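Local coordinates for protein phosphatase 2C (PDB 3D8K), which probably catalyses the removal of phosphate from phosphoserine and phosphothreonine residues of proteins, as a metal-dependent phosphatase of the PP2C family, at residues L189-T194 and V251-T256; A272-R277 and K308-T313. One frame throughout, in Å; residues are numbered along the deposited sequence.

Contact 1 (L189-T194 and V251-T256)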
loop_
_atom_site.group_PDB
_atom_site.type_symbol
_atom_site.label_atom_id
_atom_site.label_comp_id
_atom_site.label_asym_id
_atom_site.label_seq_id
_atom_site.Cartn_x
_atom_site.Cartn_y
_atom_site.Cartn_z
ATOM N N LEU C 189 -35.910 2.282 15.330
ATOM C CA LEU C 189 -35.072 1.131 15.071
ATOM C C LEU C 189 -34.840 0.343 16.346
ATOM O O LEU C 189 -34.281 -0.756 16.313
ATOM C CB LEU C 189 -33.740 1.591 14.481
ATOM C CG LEU C 189 -33.713 1.793 12.962
ATOM C CD1 LEU C 189 -35.100 2.177 12.432
ATOM C CD2 LEU C 189 -32.668 2.843 12.628
ATOM N N SER C 190 -35.288 0.899 17.467
ATOM C CA SER C 190 -35.103 0.237 18.747
ATOM C C SER C 190 -36.198 0.546 19.752
ATOM O O SER C 190 -36.923 1.526 19.627
ATOM C CB SER C 190 -33.753 0.628 19.344
ATOM O OG SER C 190 -33.678 2.027 19.580
ATOM N N THR C 191 -36.306 -0.311 20.757
ATOM C CA THR C 191 -37.298 -0.144 21.807
ATOM C C THR C 191 -36.528 0.140 23.100
ATOM O O THR C 191 -35.664 -0.646 23.500
ATOM C CB THR C 191 -38.118 -1.426 21.987
ATOM O OG1 THR C 191 -38.188 -2.116 20.739
ATOM C CG2 THR C 191 -39.532 -1.098 22.452
ATOM N N PRO C 192 -36.822 1.266 23.769
ATOM C CA PRO C 192 -36.099 1.568 25.008
ATOM C C PRO C 192 -36.347 0.550 26.130
ATOM O O PRO C 192 -37.441 -0.020 26.253
ATOM C CB PRO C 192 -36.584 2.977 25.353
ATOM C CG PRO C 192 -37.990 2.984 24.822
ATOM C CD PRO C 192 -37.860 2.274 23.495
ATOM N N HIS C 193 -35.311 0.320 26.934
ATOM C CA HIS C 193 -35.368 -0.621 28.057
ATOM C C HIS C 193 -35.703 0.097 29.356
ATOM O O HIS C 193 -34.827 0.398 30.153
ATOM C CB HIS C 193 -34.030 -1.334 28.184
ATOM C CG HIS C 193 -33.686 -2.171 27.000
ATOM N ND1 HIS C 193 -32.479 -2.075 26.349
ATOM C CD2 HIS C 193 -34.386 -3.135 26.355
ATOM C CE1 HIS C 193 -32.447 -2.947 25.355
ATOM N NE2 HIS C 193 -33.593 -3.604 25.337
ATOM N N THR C 194 -36.984 0.354 29.567
ATOM C CA THR C 194 -37.442 1.068 30.752
ATOM C C THR C 194 -38.611 0.322 31.369
ATOM O O THR C 194 -39.088 -0.663 30.801
ATOM C CB THR C 194 -37.908 2.487 30.366
ATOM O OG1 THR C 194 -39.314 2.487 30.079
ATOM C CG2 THR C 194 -37.176 2.946 29.112
ATOM N N VAL C 251 -27.554 -8.139 27.480
ATOM C CA VAL C 251 -27.820 -8.776 26.202
ATOM C C VAL C 251 -28.623 -7.741 25.416
ATOM O O VAL C 251 -29.786 -7.449 25.747
ATOM C CB VAL C 251 -28.681 -10.034 26.355
ATOM C CG1 VAL C 251 -28.742 -10.761 25.031
ATOM C CG2 VAL C 251 -28.131 -10.911 27.453
ATOM N N PRO C 252 -28.013 -7.176 24.366
ATOM C CA PRO C 252 -28.660 -6.169 23.537
ATOM C C PRO C 252 -29.776 -6.669 22.651
ATOM O O PRO C 252 -29.872 -7.858 22.332
ATOM C CB PRO C 252 -27.509 -5.624 22.717
ATOM C CG PRO C 252 -26.743 -6.860 22.431
ATOM C CD PRO C 252 -26.705 -7.540 23.794
ATOM N N ASP C 253 -30.619 -5.714 22.276
ATOM C CA ASP C 253 -31.746 -5.910 21.377
ATOM C C ASP C 253 -31.138 -5.564 20.023
ATOM O O ASP C 253 -30.790 -4.422 19.777
ATOM C CB ASP C 253 -32.869 -4.934 21.756
ATOM C CG ASP C 253 -33.808 -4.627 20.601
ATOM O OD1 ASP C 253 -34.208 -5.588 19.903
ATOM O OD2 ASP C 253 -34.158 -3.428 20.403
ATOM N N VAL C 254 -30.968 -6.562 19.167
ATOM C CA VAL C 254 -30.383 -6.343 17.854
ATOM C C VAL C 254 -31.411 -6.378 16.721
ATOM O O VAL C 254 -32.040 -7.403 16.478
ATOM C CB VAL C 254 -29.310 -7.398 17.552
ATOM C CG1 VAL C 254 -28.665 -7.112 16.201
ATOM C CG2 VAL C 254 -28.261 -7.404 18.653
ATOM N N THR C 255 -31.563 -5.264 16.017
ATOM C CA THR C 255 -32.511 -5.179 14.910
ATOM C C THR C 255 -31.783 -4.879 13.606
ATOM O O THR C 255 -30.651 -4.385 13.623
ATOM C CB THR C 255 -33.554 -4.064 15.157
ATOM O OG1 THR C 255 -32.884 -2.824 15.429
ATOM C CG2 THR C 255 -34.446 -4.413 16.330
ATOM N N THR C 256 -32.424 -5.180 12.476
ATOM C CA THR C 256 -31.823 -4.914 11.169
ATOM C C THR C 256 -32.846 -4.269 10.238
ATOM O O THR C 256 -34.004 -4.674 10.213
ATOM C CB THR C 256 -31.310 -6.199 10.509
ATOM O OG1 THR C 256 -30.508 -6.928 11.441
ATOM C CG2 THR C 256 -30.457 -5.865 9.300
#
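D253 and H193 meet where a loop runs past the beginning of an edge strand, and they illustrate how an aspartate can meet a histidine through its methylene group while its carboxylate oxygens stay clear of the ring. CB of D253 stands 3.9 Å from NE2 of H193, at the ring edge and close to the ring plane. CG of D253 is anti to the backbone N (chi1 156°), and the carboxylate turns almost square to the imidazole, the two planes lying 81° apart. OD2 of D253 is 5.0 Å from NE2 of H193, so the ionisable ends are not in contact; the aspartate also packs on R228. OD2 of D253 lies 3.8 Å from N of T191, too far for a hydrogen bond, and is weakly hydrogen-bonded to OG of S172. The imidazole is anchored at its other nitrogen, ND1, which is hydrogen-bonded to the backbone N of G174, while O of T191 lies 4.0 Å above one face of the H193 ring, toward its rim. L189 contributes its carbonyl: OG1 of T255 donates to O of L189 at 2.6 Å, with a C=O...donor angle of 161°. D253 and T255 thus reach the loop from the same side of their strand, with V254 directed away between them. The leucine side chain packs on V170, C178 and L180. In the PP2C beta-sandwich, the contact joins the loop leaving edge strand 185-188 of one antiparallel sheet to edge strand 253-259 of the other, beside strand 165-173.

Contact 2 (A272-R277 and K308-T313)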
loop_
_atom_site.group_PDB
_atom_site.type_symbol
_atom_site.label_atom_id
_atom_site.label_comp_id
_atom_site.label_asym_id
_atom_site.label_seq_id
_atom_site.Cartn_x
_atom_site.Cartn_y
_atom_site.Cartn_z
ATOM N N ALA C 272 -31.763 13.660 24.942
ATOM C CA ALA C 272 -32.130 14.289 23.682
ATOM C C ALA C 272 -33.632 14.233 23.447
ATOM O O ALA C 272 -34.242 15.224 23.056
ATOM C CB ALA C 272 -31.399 13.617 22.529
ATOM N N PHE C 273 -34.235 13.079 23.707
ATOM C CA PHE C 273 -35.663 12.920 23.462
ATOM C C PHE C 273 -36.494 13.022 24.737
ATOM O O PHE C 273 -37.690 12.740 24.737
ATOM C CB PHE C 273 -35.916 11.570 22.787
ATOM C CG PHE C 273 -35.031 11.297 21.600
ATOM C CD1 PHE C 273 -35.081 10.067 20.960
ATOM C CD2 PHE C 273 -34.155 12.258 21.117
ATOM C CE1 PHE C 273 -34.268 9.796 19.859
ATOM C CE2 PHE C 273 -33.339 11.998 20.020
ATOM C CZ PHE C 273 -33.397 10.763 19.388
ATOM N N ALA C 274 -35.852 13.458 25.809
ATOM C CA ALA C 274 -36.469 13.584 27.123
ATOM C C ALA C 274 -37.916 14.035 27.289
ATOM O O ALA C 274 -38.694 13.338 27.944
ATOM C CB ALA C 274 -35.594 14.446 27.994
ATOM N N HIS C 275 -38.295 15.178 26.720
ATOM C CA HIS C 275 -39.655 15.684 26.926
ATOM C C HIS C 275 -40.705 15.667 25.817
ATOM O O HIS C 275 -41.038 16.707 25.251
ATOM C CB HIS C 275 -39.592 17.109 27.468
ATOM C CG HIS C 275 -39.076 17.208 28.868
ATOM N ND1 HIS C 275 -37.815 16.790 29.229
ATOM C CD2 HIS C 275 -39.640 17.715 29.991
ATOM C CE1 HIS C 275 -37.622 17.036 30.513
ATOM N NE2 HIS C 275 -38.714 17.598 30.998
ATOM N N PHE C 276 -41.263 14.500 25.533
ATOM C CA PHE C 276 -42.299 14.415 24.522
ATOM C C PHE C 276 -43.507 13.685 25.070
ATOM O O PHE C 276 -43.379 12.615 25.656
ATOM C CB PHE C 276 -41.787 13.702 23.276
ATOM C CG PHE C 276 -41.059 14.604 22.322
ATOM C CD1 PHE C 276 -39.673 14.674 22.324
ATOM C CD2 PHE C 276 -41.766 15.386 21.421
ATOM C CE1 PHE C 276 -39.001 15.506 21.440
ATOM C CE2 PHE C 276 -41.103 16.220 20.534
ATOM C CZ PHE C 276 -39.717 16.278 20.544
ATOM N N ARG C 277 -44.684 14.268 24.873
ATOM C CA ARG C 277 -45.930 13.682 25.356
ATOM C C ARG C 277 -46.138 12.230 24.919
ATOM O O ARG C 277 -47.022 11.543 25.429
ATOM C CB ARG C 277 -47.106 14.535 24.881
ATOM C CG ARG C 277 -47.256 14.595 23.375
ATOM C CD ARG C 277 -48.279 15.639 22.975
ATOM N NE ARG C 277 -48.754 15.424 21.614
ATOM C CZ ARG C 277 -49.723 16.129 21.043
ATOM N NH1 ARG C 277 -50.315 17.104 21.720
ATOM N NH2 ARG C 277 -50.113 15.849 19.804
ATOM N N LYS C 308 -32.744 21.450 24.902
ATOM C CA LYS C 308 -32.384 22.432 25.902
ATOM C C LYS C 308 -33.541 23.436 25.910
ATOM O O LYS C 308 -33.758 24.140 26.891
ATOM C CB LYS C 308 -31.063 23.102 25.505
ATOM C CG LYS C 308 -30.147 23.492 26.662
ATOM C CD LYS C 308 -30.797 24.541 27.571
ATOM C CE LYS C 308 -29.826 25.064 28.622
ATOM N NZ LYS C 308 -28.620 25.694 27.996
ATOM N N ARG C 309 -34.291 23.473 24.808
ATOM C CA ARG C 309 -35.434 24.375 24.673
ATOM C C ARG C 309 -36.552 23.794 25.505
ATOM O O ARG C 309 -37.334 24.519 26.118
ATOM C CB ARG C 309 -35.874 24.485 23.218
ATOM C CG ARG C 309 -36.854 25.619 22.969
ATOM C CD ARG C 309 -36.314 26.564 21.907
ATOM N NE ARG C 309 -36.296 25.941 20.587
ATOM C CZ ARG C 309 -35.677 26.449 19.524
ATOM N NH1 ARG C 309 -35.012 27.594 19.617
ATOM N NH2 ARG C 309 -35.735 25.812 18.363
ATOM N N ARG C 310 -36.649 22.471 25.482
ATOM C CA ARG C 310 -37.617 21.778 26.317
ATOM C C ARG C 310 -36.741 21.711 27.567
ATOM O O ARG C 310 -35.571 22.093 27.508
ATOM C CB ARG C 310 -37.926 20.380 25.757
ATOM C CG ARG C 310 -38.755 20.402 24.473
ATOM C CD ARG C 310 -39.040 19.014 23.895
ATOM N NE ARG C 310 -37.858 18.394 23.306
ATOM C CZ ARG C 310 -37.169 17.416 23.876
ATOM N NH1 ARG C 310 -37.548 16.938 25.048
ATOM N NH2 ARG C 310 -36.092 16.930 23.289
ATOM N N LYS C 311 -37.251 21.259 28.698
ATOM C CA LYS C 311 -36.373 21.242 29.854
ATOM C C LYS C 311 -35.228 20.239 29.736
ATOM O O LYS C 311 -35.381 19.148 29.185
ATOM C CB LYS C 311 -37.172 20.979 31.128
ATOM C CG LYS C 311 -37.443 22.243 31.933
ATOM C CD LYS C 311 -36.159 22.819 32.515
ATOM C CE LYS C 311 -36.454 23.989 33.432
ATOM N NZ LYS C 311 -37.111 25.093 32.694
ATOM N N VAL C 312 -34.064 20.640 30.233
ATOM C CA VAL C 312 -32.896 19.776 30.229
ATOM C C VAL C 312 -32.857 19.223 31.642
ATOM O O VAL C 312 -33.051 19.957 32.612
ATOM C CB VAL C 312 -31.581 20.559 29.953
ATOM C CG1 VAL C 312 -31.846 21.687 28.984
ATOM C CG2 VAL C 312 -30.976 21.086 31.257
ATOM N N THR C 313 -32.633 17.927 31.764
ATOM C CA THR C 313 -32.578 17.315 33.071
ATOM C C THR C 313 -31.245 16.593 33.118
ATOM O O THR C 313 -30.297 17.059 33.748
ATOM C CB THR C 313 -33.750 16.319 33.254
ATOM O OG1 THR C 313 -34.989 17.000 33.022
ATOM C CG2 THR C 313 -33.761 15.749 34.661
#
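R310 packs closely on H275 and F276 where the chain leaves a helix, a case of one long side chain reaching across to a neighbouring loop. Its CB is 4.1 Å from CB of H275, and CD of R310 comes to 3.3 Å from O of H275. CE1 of F276 sits over a face of the guanidinium, 3.6 Å from CZ of R310 and offset toward the rim; the two flat groups are inclined by 37°. A bend at chi3 (-72°) brings NE of R310 round to this ring. At the far tip, NH2 of R310 makes a weak, bent hydrogen bond to O of A272, the N-H...O angle being 129°. The placing of the whole guanidinium is uncertain in detail, since NH1 of R310 and N of H275, two donors, are modelled 2.5 Å apart, too close and not bonded. R310 is the first residue beyond helix 296-309 to depart from helical backbone angles, and its side chain reaches from the helix C-terminus to the loop between strand 264-268 and helix 279-288 of the PP2C fold. On the inner flank F276 rests on A281, I282 and A285 of helix 279-288, and the buried A272 on I316 and T318 of strand 316-322. Toward solvent the fit is looser. The H275 imidazole runs alongside K311, whose CA covers one ring face and whose CB is 3.7 Å from NE2 of H275. OG1 of T313 approaches CE1 of H275 in the ring plane, at 3.6 Å. Beyond CB the lysine chain turns away from the loop, its amino end leading outward.

How the contacts relate
Contact 1 closes before contact 2 opens along the chain, and the two do not touch: their centres are 21 Å apart and their nearest atoms about 8 Å. Contact 1 is the deeper, its centre about 9 Å from that of the chain against about 19 Å for contact 2. Strands 185-188, 177-182, 264-268 and 316-322 lie side by side in one sheet; 189-194 follows the outermost and contact 2 falls between the last two in sequence, while 251-256 lies on the edge of the other sheet. In PP2C relatives the binuclear metal site occupies a cleft at one end of the beta-sandwich, and the loop after strand 264-268 carries a metal-binding aspartate; 272-277 here has no acidic side chain.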